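Local coordinates for protein Exo-poly-alpha-D-galacturonosidase (Thermotoga maritima, PDB 3JUR) that probably hydrolyses polygalacturonan, the backbone of pectin, as a family 28 glycoside hydrolase built on a right-handed beta-helix, at residues Ser136-Asn139 with Glu140-Trp143; Leu167-Met170 with Ala171-Thr175; Ile231-Gly235 with Pro236-Gly240; Asp270-Gly273 with Arg274-Gly277. All coordinates share one frame; numbering follows the deposited sequence.

Contact 1 of 4, residues Ser136-Asn139 with Glu140-Trp143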
loop_
_atom_site.group_PDB
_atom_site.type_symbol
_atom_site.label_atom_id
_atom_site.label_comp_id
_atom_site.label_asym_id
_atom_site.label_seq_id
_atom_site.Cartn_x
_atom_site.Cartn_y
_atom_site.Cartn_z
ATOM N N SER D 136 -25.526 -37.251 -22.203
ATOM C CA SER D 136 -25.659 -37.134 -23.660
ATOM C C SER D 136 -26.296 -35.836 -24.173
ATOM O O SER D 136 -26.765 -35.786 -25.317
ATOM C CB SER D 136 -26.384 -38.352 -24.255
ATOM O OG SER D 136 -25.680 -39.549 -23.980
ATOM N N ALA D 137 -26.308 -34.795 -23.347
ATOM C CA ALA D 137 -26.792 -33.491 -23.793
ATOM C C ALA D 137 -25.742 -32.792 -24.656
ATOM O O ALA D 137 -24.540 -32.880 -24.394
ATOM C CB ALA D 137 -27.171 -32.622 -22.610
ATOM N N ASP D 138 -26.212 -32.107 -25.689
ATOM C CA ASP D 138 -25.361 -31.328 -26.580
ATOM C C ASP D 138 -26.260 -30.344 -27.335
ATOM O O ASP D 138 -27.415 -30.152 -26.951
ATOM C CB ASP D 138 -24.566 -32.242 -27.535
ATOM C CG ASP D 138 -25.453 -33.192 -28.329
ATOM O OD1 ASP D 138 -26.667 -32.933 -28.453
ATOM O OD2 ASP D 138 -24.931 -34.207 -28.837
ATOM N N ASN D 139 -25.743 -29.734 -28.399
ATOM C CA ASN D 139 -26.511 -28.768 -29.187
ATOM C C ASN D 139 -27.678 -29.374 -29.969
ATOM O O ASN D 139 -28.494 -28.645 -30.536
ATOM C CB ASN D 139 -25.590 -27.997 -30.136
ATOM C CG ASN D 139 -24.637 -27.070 -29.401
ATOM O OD1 ASN D 139 -24.717 -26.900 -28.179
ATOM N ND2 ASN D 139 -23.723 -26.466 -30.146
ATOM N N GLU D 140 -27.753 -30.704 -29.998
ATOM C CA GLU D 140 -28.846 -31.403 -30.680
ATOM C C GLU D 140 -29.801 -32.068 -29.683
ATOM O O GLU D 140 -30.892 -32.498 -30.063
ATOM C CB GLU D 140 -28.301 -32.457 -31.654
ATOM C CG GLU D 140 -26.858 -32.229 -32.120
ATOM C CD GLU D 140 -26.733 -31.207 -33.228
ATOM O OE1 GLU D 140 -27.362 -31.392 -34.290
ATOM O OE2 GLU D 140 -25.979 -30.227 -33.041
ATOM N N HIS D 141 -29.392 -32.149 -28.415
ATOM C CA HIS D 141 -30.157 -32.876 -27.397
ATOM C C HIS D 141 -30.299 -32.117 -26.076
ATOM O O HIS D 141 -29.299 -31.707 -25.465
ATOM C CB HIS D 141 -29.560 -34.272 -27.173
ATOM C CG HIS D 141 -29.436 -35.079 -28.431
ATOM N ND1 HIS D 141 -28.303 -35.061 -29.218
ATOM C CD2 HIS D 141 -30.312 -35.908 -29.050
ATOM C CE1 HIS D 141 -28.481 -35.856 -30.260
ATOM N NE2 HIS D 141 -29.690 -36.383 -30.181
ATOM N N TRP D 142 -31.551 -31.934 -25.650
ATOM C CA TRP D 142 -31.913 -31.176 -24.437
ATOM C C TRP D 142 -31.621 -29.665 -24.477
ATOM O O TRP D 142 -32.507 -28.859 -24.182
ATOM C CB TRP D 142 -31.282 -31.781 -23.170
ATOM C CG TRP D 142 -31.649 -33.216 -22.885
ATOM C CD1 TRP D 142 -30.811 -34.290 -22.915
ATOM C CD2 TRP D 142 -32.938 -33.723 -22.507
ATOM N NE1 TRP D 142 -31.490 -35.435 -22.584
ATOM C CE2 TRP D 142 -32.799 -35.119 -22.328
ATOM C CE3 TRP D 142 -34.197 -33.138 -22.310
ATOM C CZ2 TRP D 142 -33.871 -35.941 -21.957
ATOM C CZ3 TRP D 142 -35.264 -33.956 -21.941
ATOM C CH2 TRP D 142 -35.090 -35.344 -21.769
ATOM N N TRP D 143 -30.385 -29.286 -24.818
ATOM C CA TRP D 143 -29.954 -27.878 -24.726
ATOM C C TRP D 143 -30.738 -26.888 -25.601
ATOM O O TRP D 143 -30.977 -25.757 -25.166
ATOM C CB TRP D 143 -28.440 -27.715 -24.972
ATOM C CG TRP D 143 -27.542 -28.327 -23.919
ATOM C CD1 TRP D 143 -27.911 -28.805 -22.697
ATOM C CD2 TRP D 143 -26.119 -28.490 -23.999
ATOM N NE1 TRP D 143 -26.811 -29.274 -22.015
ATOM C CE2 TRP D 143 -25.698 -29.092 -22.791
ATOM C CE3 TRP D 143 -25.157 -28.182 -24.975
ATOM C CZ2 TRP D 143 -24.355 -29.398 -22.532
ATOM C CZ3 TRP D 143 -23.822 -28.492 -24.721
ATOM C CH2 TRP D 143 -23.434 -29.092 -23.502
#
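Trp143 lays one face of its indole over the backbone of Ala137 and Asp138, closing a tight loop that leaves the beta-helix after strand 132-134. The evidence for a CH-pi contact is the position of Asp138 CA, 3.8 Å from the centroid of the six-membered ring and 24° off its normal. Ala137 CB lies over the same face, 3.8 Å from Trp143 CE2, while Asn139 OD1 meets the indole at its edge near CE3. Trp143 NE1 bonds outside the loop, to the carbonyl of Ser211. On the polar side the carboxylate of Asp138 draws the turn together. Its CG stands between the backbone N and the carbonyl carbon (chi1 55°), which brings OD1 back toward the residues that follow. Glu140 N reaches Asp138 OD1 at 2.9 Å from above the carboxylate plane. The backbone adds a bond from Asp138 N to His141 O, an oxygen that also accepts from Trp143 N. His141 and Asp138 run side by side in a His-carboxylate hydrogen bond: His141 ND1 meets Asp138 OD1 at 2.8 Å on its syn side, with that oxygen 13° out of the imidazole plane.

Contact 2 of 4, residues Leu167-Met170 with Ala171-Thr175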
loop_
_atom_site.group_PDB
_atom_site.type_symbol
_atom_site.label_atom_id
_atom_site.label_comp_id
_atom_site.label_asym_id
_atom_site.label_seq_id
_atom_site.Cartn_x
_atom_site.Cartn_y
_atom_site.Cartn_z
ATOM N N LEU D 167 -45.853 -22.352 -15.508
ATOM C CA LEU D 167 -45.499 -22.945 -14.215
ATOM C C LEU D 167 -45.514 -21.923 -13.069
ATOM O O LEU D 167 -46.010 -22.219 -11.977
ATOM C CB LEU D 167 -44.138 -23.657 -14.299
ATOM C CG LEU D 167 -43.589 -24.353 -13.046
ATOM C CD1 LEU D 167 -44.494 -25.488 -12.586
ATOM C CD2 LEU D 167 -42.176 -24.863 -13.279
ATOM N N LYS D 168 -44.973 -20.733 -13.320
ATOM C CA LYS D 168 -44.958 -19.665 -12.314
ATOM C C LYS D 168 -46.376 -19.220 -11.964
ATOM O O LYS D 168 -46.716 -19.069 -10.788
ATOM C CB LYS D 168 -44.129 -18.470 -12.793
ATOM C CG LYS D 168 -42.621 -18.721 -12.814
ATOM C CD LYS D 168 -41.882 -17.539 -13.437
ATOM C CE LYS D 168 -40.372 -17.729 -13.376
ATOM N NZ LYS D 168 -39.674 -16.846 -14.356
ATOM N N GLU D 169 -47.199 -19.032 -12.993
ATOM C CA GLU D 169 -48.600 -18.641 -12.808
ATOM C C GLU D 169 -49.403 -19.662 -12.003
ATOM O O GLU D 169 -50.182 -19.283 -11.131
ATOM C CB GLU D 169 -49.263 -18.350 -14.153
ATOM C CG GLU D 169 -49.151 -16.887 -14.558
ATOM C CD GLU D 169 -49.235 -16.667 -16.060
ATOM O OE1 GLU D 169 -50.155 -17.215 -16.706
ATOM O OE2 GLU D 169 -48.375 -15.930 -16.592
ATOM N N MET D 170 -49.185 -20.946 -12.282
ATOM C CA MET D 170 -49.816 -22.035 -11.530
ATOM C C MET D 170 -49.446 -21.986 -10.048
ATOM O O MET D 170 -50.314 -22.109 -9.186
ATOM C CB MET D 170 -49.432 -23.395 -12.115
ATOM C CG MET D 170 -50.093 -23.728 -13.436
ATOM S SD MET D 170 -49.253 -25.099 -14.267
ATOM C CE MET D 170 -50.487 -25.521 -15.506
ATOM N N ALA D 171 -48.160 -21.799 -9.756
ATOM C CA ALA D 171 -47.692 -21.709 -8.377
ATOM C C ALA D 171 -48.330 -20.521 -7.663
ATOM O O ALA D 171 -48.779 -20.650 -6.518
ATOM C CB ALA D 171 -46.178 -21.627 -8.329
ATOM N N GLU D 172 -48.395 -19.378 -8.348
ATOM C CA GLU D 172 -49.073 -18.192 -7.814
ATOM C C GLU D 172 -50.526 -18.451 -7.406
ATOM O O GLU D 172 -50.952 -17.989 -6.346
ATOM C CB GLU D 172 -49.005 -17.017 -8.795
ATOM C CG GLU D 172 -48.090 -15.883 -8.353
ATOM C CD GLU D 172 -48.433 -15.331 -6.967
ATOM O OE1 GLU D 172 -47.527 -15.275 -6.108
ATOM O OE2 GLU D 172 -49.604 -14.967 -6.731
ATOM N N ARG D 173 -51.266 -19.186 -8.247
ATOM C CA ARG D 173 -52.674 -19.538 -7.985
ATOM C C ARG D 173 -52.813 -20.332 -6.696
ATOM O O ARG D 173 -53.712 -20.085 -5.895
ATOM C CB ARG D 173 -53.265 -20.399 -9.113
ATOM C CG ARG D 173 -53.173 -19.847 -10.523
ATOM C CD ARG D 173 -54.395 -19.021 -10.907
ATOM N NE ARG D 173 -54.348 -18.589 -12.305
ATOM C CZ ARG D 173 -53.499 -17.683 -12.796
ATOM N NH1 ARG D 173 -52.594 -17.096 -12.016
ATOM N NH2 ARG D 173 -53.548 -17.366 -14.085
ATOM N N GLY D 174 -51.912 -21.290 -6.511
ATOM C CA GLY D 174 -52.039 -22.278 -5.456
ATOM C C GLY D 174 -52.449 -23.615 -6.039
ATOM O O GLY D 174 -52.821 -24.524 -5.299
ATOM N N THR D 175 -52.389 -23.727 -7.369
ATOM C CA THR D 175 -52.670 -24.980 -8.083
ATOM C C THR D 175 -51.873 -26.123 -7.449
ATOM O O THR D 175 -50.647 -26.053 -7.386
ATOM C CB THR D 175 -52.289 -24.884 -9.588
ATOM O OG1 THR D 175 -52.900 -23.730 -10.176
ATOM C CG2 THR D 175 -52.728 -26.127 -10.349
#
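Met170 and Thr175 meet where helix 161-173 ends, and backbone hydrogen bonds carry most of the contact. Three of the regular i to i+4 kind come first, from Ala171 N to Leu167 O, Glu172 N to Lys168 O and Arg173 N to Glu169 O. Met170 O then takes two backbone donors, Gly174 N and Thr175 N, each at 3.2 Å and from opposite faces of its carbonyl plane. Thr175 OG1, anti to its own carbonyl carbon (chi1 -52°), swings back to the same oxygen and adds a weak bond.

Among the charged side chains the link is looser. Arg173 CG lies 3.1 Å from Glu169 O, and the bend at chi2 (-91°) beyond it folds the guanidinium back along the helix. Glu169 OE1 stays 4.3 Å from Arg173 NH2 and well out of the guanidinium plane, which indicates attraction of charges without a directed N-H bond.

Apolar packing faces the body of the protein: Leu167 and Ala171 touch Ile108 of strand 108-112, and Met170 rests on Phe182. The positive phi of Gly174 (106°), the bond from Thr175 N to Met170 O and a weak one from Gly174 N to Ala171 O together define a Schellman motif, with Gly174 as its C-prime residue.

Contact 3 of 4, residues Ile231-Gly235 with Pro236-Gly240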
loop_
_atom_site.group_PDB
_atom_site.type_symbol
_atom_site.label_atom_id
_atom_site.label_comp_id
_atom_site.label_asym_id
_atom_site.label_seq_id
_atom_site.Cartn_x
_atom_site.Cartn_y
_atom_site.Cartn_z
ATOM N N ILE D 231 -17.395 -32.662 -11.855
ATOM C CA ILE D 231 -18.377 -32.133 -12.794
ATOM C C ILE D 231 -17.632 -31.451 -13.929
ATOM O O ILE D 231 -16.789 -30.573 -13.696
ATOM C CB ILE D 231 -19.315 -31.072 -12.150
ATOM C CG1 ILE D 231 -20.011 -31.609 -10.888
ATOM C CG2 ILE D 231 -20.326 -30.546 -13.181
ATOM C CD1 ILE D 231 -21.000 -32.690 -11.138
ATOM N N SER D 232 -17.959 -31.851 -15.152
ATOM C CA SER D 232 -17.413 -31.229 -16.346
ATOM C C SER D 232 -18.506 -31.133 -17.409
ATOM O O SER D 232 -18.660 -32.028 -18.238
ATOM C CB SER D 232 -16.218 -32.023 -16.860
ATOM O OG SER D 232 -15.701 -31.434 -18.033
ATOM N N SER D 233 -19.271 -30.043 -17.358
ATOM C CA SER D 233 -20.408 -29.830 -18.249
ATOM C C SER D 233 -20.696 -28.341 -18.338
ATOM O O SER D 233 -21.040 -27.706 -17.342
ATOM C CB SER D 233 -21.639 -30.581 -17.731
ATOM O OG SER D 233 -22.600 -30.749 -18.752
ATOM N N THR D 234 -20.549 -27.778 -19.532
ATOM C CA THR D 234 -20.577 -26.320 -19.685
ATOM C C THR D 234 -21.748 -25.772 -20.510
ATOM O O THR D 234 -21.678 -24.655 -21.043
ATOM C CB THR D 234 -19.236 -25.794 -20.236
ATOM O OG1 THR D 234 -18.924 -26.467 -21.459
ATOM C CG2 THR D 234 -18.112 -26.028 -19.219
ATOM N N GLY D 235 -22.831 -26.545 -20.587
ATOM C CA GLY D 235 -24.046 -26.117 -21.284
ATOM C C GLY D 235 -24.903 -25.122 -20.511
ATOM O O GLY D 235 -24.528 -24.692 -19.419
ATOM N N PRO D 236 -26.067 -24.746 -21.077
ATOM C CA PRO D 236 -26.914 -23.738 -20.437
ATOM C C PRO D 236 -27.549 -24.285 -19.163
ATOM O O PRO D 236 -28.130 -25.376 -19.171
ATOM C CB PRO D 236 -27.979 -23.444 -21.497
ATOM C CG PRO D 236 -28.052 -24.688 -22.309
ATOM C CD PRO D 236 -26.665 -25.262 -22.325
ATOM N N ASN D 237 -27.399 -23.542 -18.071
ATOM C CA ASN D 237 -27.930 -23.946 -16.770
ATOM C C ASN D 237 -27.297 -25.242 -16.253
ATOM O O ASN D 237 -27.928 -26.000 -15.514
ATOM C CB ASN D 237 -29.465 -24.052 -16.816
ATOM C CG ASN D 237 -30.118 -22.799 -17.369
ATOM O OD1 ASN D 237 -30.816 -22.842 -18.388
ATOM N ND2 ASN D 237 -29.869 -21.668 -16.716
ATOM N N ASN D 238 -26.047 -25.487 -16.648
ATOM C CA ASN D 238 -25.282 -26.618 -16.129
ATOM C C ASN D 238 -24.686 -26.309 -14.750
ATOM O O ASN D 238 -23.468 -26.212 -14.605
ATOM C CB ASN D 238 -24.189 -27.053 -17.120
ATOM C CG ASN D 238 -24.696 -28.019 -18.192
ATOM O OD1 ASN D 238 -23.924 -28.490 -19.030
ATOM N ND2 ASN D 238 -25.990 -28.328 -18.160
ATOM N N ASP D 239 -25.553 -26.142 -13.748
ATOM C CA ASP D 239 -25.125 -25.993 -12.362
ATOM C C ASP D 239 -24.475 -27.298 -11.910
ATOM O O ASP D 239 -24.924 -28.383 -12.293
ATOM C CB ASP D 239 -26.322 -25.709 -11.442
ATOM C CG ASP D 239 -27.055 -24.404 -11.767
ATOM O OD1 ASP D 239 -26.831 -23.802 -12.837
ATOM O OD2 ASP D 239 -27.880 -23.986 -10.927
ATOM N N GLY D 240 -23.441 -27.203 -11.076
ATOM C CA GLY D 240 -22.746 -28.392 -10.574
ATOM C C GLY D 240 -23.552 -29.091 -9.498
ATOM O O GLY D 240 -24.066 -30.198 -9.701
#
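Asn238 OD1 collects two hydrogen bonds from the chain that precedes it, 2.6 Å from Ser233 OG and 2.7 Å from Gly235 N. The donors arrive on opposite faces of the amide, each 55° out of its plane, so the oxygen is gripped from both sides. Ser233 presents its hydroxyl by holding OG anti to the backbone N (chi1 -161°), and OG also bonds to Ser211 N. The other end of the amide, Asn238 ND2, donates to Ser211 O; with both ends bonded, its rotation is probably fixed. Were Asn238 replaced by alanine, Ser233 OG and Gly235 N would probably lose their shared acceptor, and Ser211 O its donor from ND2.

The backbone reverses direction here in a type II beta turn from Gly235 to Asn238, just after strand 224-233 of the beta-helix. Its closing bond runs from Asn238 N to Gly235 O at 3.3 Å, and the positive phi of Asn237 (63°) is that of the third residue in such a turn. Asn238 is itself the centre of an inverse gamma turn.

The absence of a side chain at Gly235 matters, because a CB there would clash with both Pro236 CD and Asn238 OD1. Arg189 bonds to the turn at Pro236 O and Asn237 OD1. Farther from the turn, Ile231 CG2 lies 4.2 Å from Gly240 CA, while the isoleucine side chain also packs on Ile208 and Phe256 of neighbouring strands.

Contact 4 of 4, residues Asp270-Gly273 with Arg274-Gly277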
loop_
_atom_site.group_PDB
_atom_site.type_symbol
_atom_site.label_atom_id
_atom_site.label_comp_id
_atom_site.label_asym_id
_atom_site.label_seq_id
_atom_site.Cartn_x
_atom_site.Cartn_y
_atom_site.Cartn_z
ATOM N N ASP D 270 -40.397 -18.051 -4.927
ATOM C CA ASP D 270 -41.653 -17.313 -4.756
ATOM C C ASP D 270 -42.710 -18.082 -3.943
ATOM O O ASP D 270 -42.364 -18.748 -2.963
ATOM C CB ASP D 270 -42.181 -16.835 -6.121
ATOM C CG ASP D 270 -41.157 -15.990 -6.892
ATOM O OD1 ASP D 270 -40.178 -15.499 -6.289
ATOM O OD2 ASP D 270 -41.329 -15.811 -8.116
ATOM N N ALA D 271 -43.977 -17.996 -4.344
ATOM C CA ALA D 271 -45.075 -18.612 -3.592
ATOM C C ALA D 271 -44.838 -20.084 -3.220
ATOM O O ALA D 271 -45.089 -20.477 -2.080
ATOM C CB ALA D 271 -46.404 -18.445 -4.327
ATOM N N ASP D 272 -44.341 -20.875 -4.171
ATOM C CA ASP D 272 -44.085 -22.306 -3.947
ATOM C C ASP D 272 -43.017 -22.522 -2.872
ATOM O O ASP D 272 -43.143 -23.414 -2.031
ATOM C CB ASP D 272 -43.662 -22.990 -5.249
ATOM C CG ASP D 272 -44.159 -24.417 -5.349
ATOM O OD1 ASP D 272 -45.387 -24.620 -5.336
ATOM O OD2 ASP D 272 -43.324 -25.337 -5.456
ATOM N N GLY D 273 -41.975 -21.696 -2.912
ATOM C CA GLY D 273 -40.918 -21.705 -1.903
ATOM C C GLY D 273 -41.401 -21.306 -0.519
ATOM O O GLY D 273 -40.988 -21.898 0.477
ATOM N N ARG D 274 -42.277 -20.302 -0.454
ATOM C CA ARG D 274 -42.886 -19.886 0.817
ATOM C C ARG D 274 -43.870 -20.911 1.363
ATOM O O ARG D 274 -43.947 -21.101 2.575
ATOM C CB ARG D 274 -43.592 -18.537 0.690
ATOM C CG ARG D 274 -42.665 -17.364 0.672
ATOM C CD ARG D 274 -43.422 -16.090 0.363
ATOM N NE ARG D 274 -42.725 -15.390 -0.702
ATOM C CZ ARG D 274 -43.235 -15.125 -1.899
ATOM N NH1 ARG D 274 -44.483 -15.445 -2.195
ATOM N NH2 ARG D 274 -42.483 -14.507 -2.795
ATOM N N ARG D 275 -44.634 -21.544 0.472
ATOM C CA ARG D 275 -45.589 -22.594 0.851
ATOM C C ARG D 275 -44.883 -23.748 1.571
ATOM O O ARG D 275 -45.283 -24.125 2.676
ATOM C CB ARG D 275 -46.363 -23.114 -0.375
ATOM C CG ARG D 275 -47.278 -24.329 -0.096
ATOM C CD ARG D 275 -47.895 -24.914 -1.370
ATOM N NE ARG D 275 -46.894 -25.398 -2.330
ATOM C CZ ARG D 275 -46.444 -26.652 -2.393
ATOM N NH1 ARG D 275 -46.896 -27.573 -1.552
ATOM N NH2 ARG D 275 -45.537 -26.991 -3.304
ATOM N N ILE D 276 -43.838 -24.291 0.944
ATOM C CA ILE D 276 -43.070 -25.403 1.517
ATOM C C ILE D 276 -42.315 -24.926 2.763
ATOM O O ILE D 276 -42.262 -25.632 3.772
ATOM C CB ILE D 276 -42.136 -26.045 0.462
ATOM C CG1 ILE D 276 -42.973 -26.700 -0.643
ATOM C CG2 ILE D 276 -41.206 -27.086 1.096
ATOM C CD1 ILE D 276 -42.264 -26.828 -1.971
ATOM N N GLY D 277 -41.760 -23.717 2.685
ATOM C CA GLY D 277 -41.140 -23.040 3.827
ATOM C C GLY D 277 -40.030 -23.798 4.537
ATOM O O GLY D 277 -39.936 -23.747 5.759
#
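Asp272 and Arg275 lie side by side and point the same way from the short helix 270-276, joined by an i to i+3 salt bridge. Their flat groups are turned 50° from each other. Arg275 NH2 approaches Asp272 OD1 at 3.1 Å from above the carboxylate plane, yet that oxygen sits only 12° out of the guanidinium plane. A bend at chi3 (61°) curls the arginine back to this position, and Ile276 CG1 lies against one face of its guanidinium. Both charges have further partners: Asp272 also binds Arg180 and the backbone N of Glu109, and Arg275 NH2 pairs with the carboxylate of Glu109. An asparagine in place of Asp272 would probably leave Arg275 and Arg180 without the negative charge they share.

Arg274 is oriented differently, folding back over the first turn so that a guanidinium face appears to cover the peptide between Asp270 and Ala271, with Asp270 C 3.5 Å above its plane, although the NH2 end is less surely placed. Tyr369 adds a cation-pi contact to the same arginine, while Asp270 pairs with Arg334. Backbone bonds of the i to i+4 kind, such as Arg275 N to Ala271 O, complete the helix. The last joins Gly277 N to Gly273 O at 3.0 Å, just where the chain turns to positive phi.

In the fold
The contacts follow one another along the chain in the order 1 to 4 and form two pairs in space. Contacts 1 and 3, with centres 12 Å apart, lie in loops that follow strands 132-134 and 224-233 of the beta-helix; they touch directly, Trp143 CZ2 lying 3.5 Å from Gly235 CA, and Ser211 bonds to both. Contacts 2 and 4, with centres 11 Å apart, bring helix 161-173 against helix 270-276, where Ala171 CB meets Asp272 CB at 4.2 Å. Strand 108-112 and Arg180 contact both. The pairs stay separate, the nearest atoms between them, those of contacts 2 and 3, being about 11 Å apart, so segments distant in sequence are joined locally at two places on one solenoid.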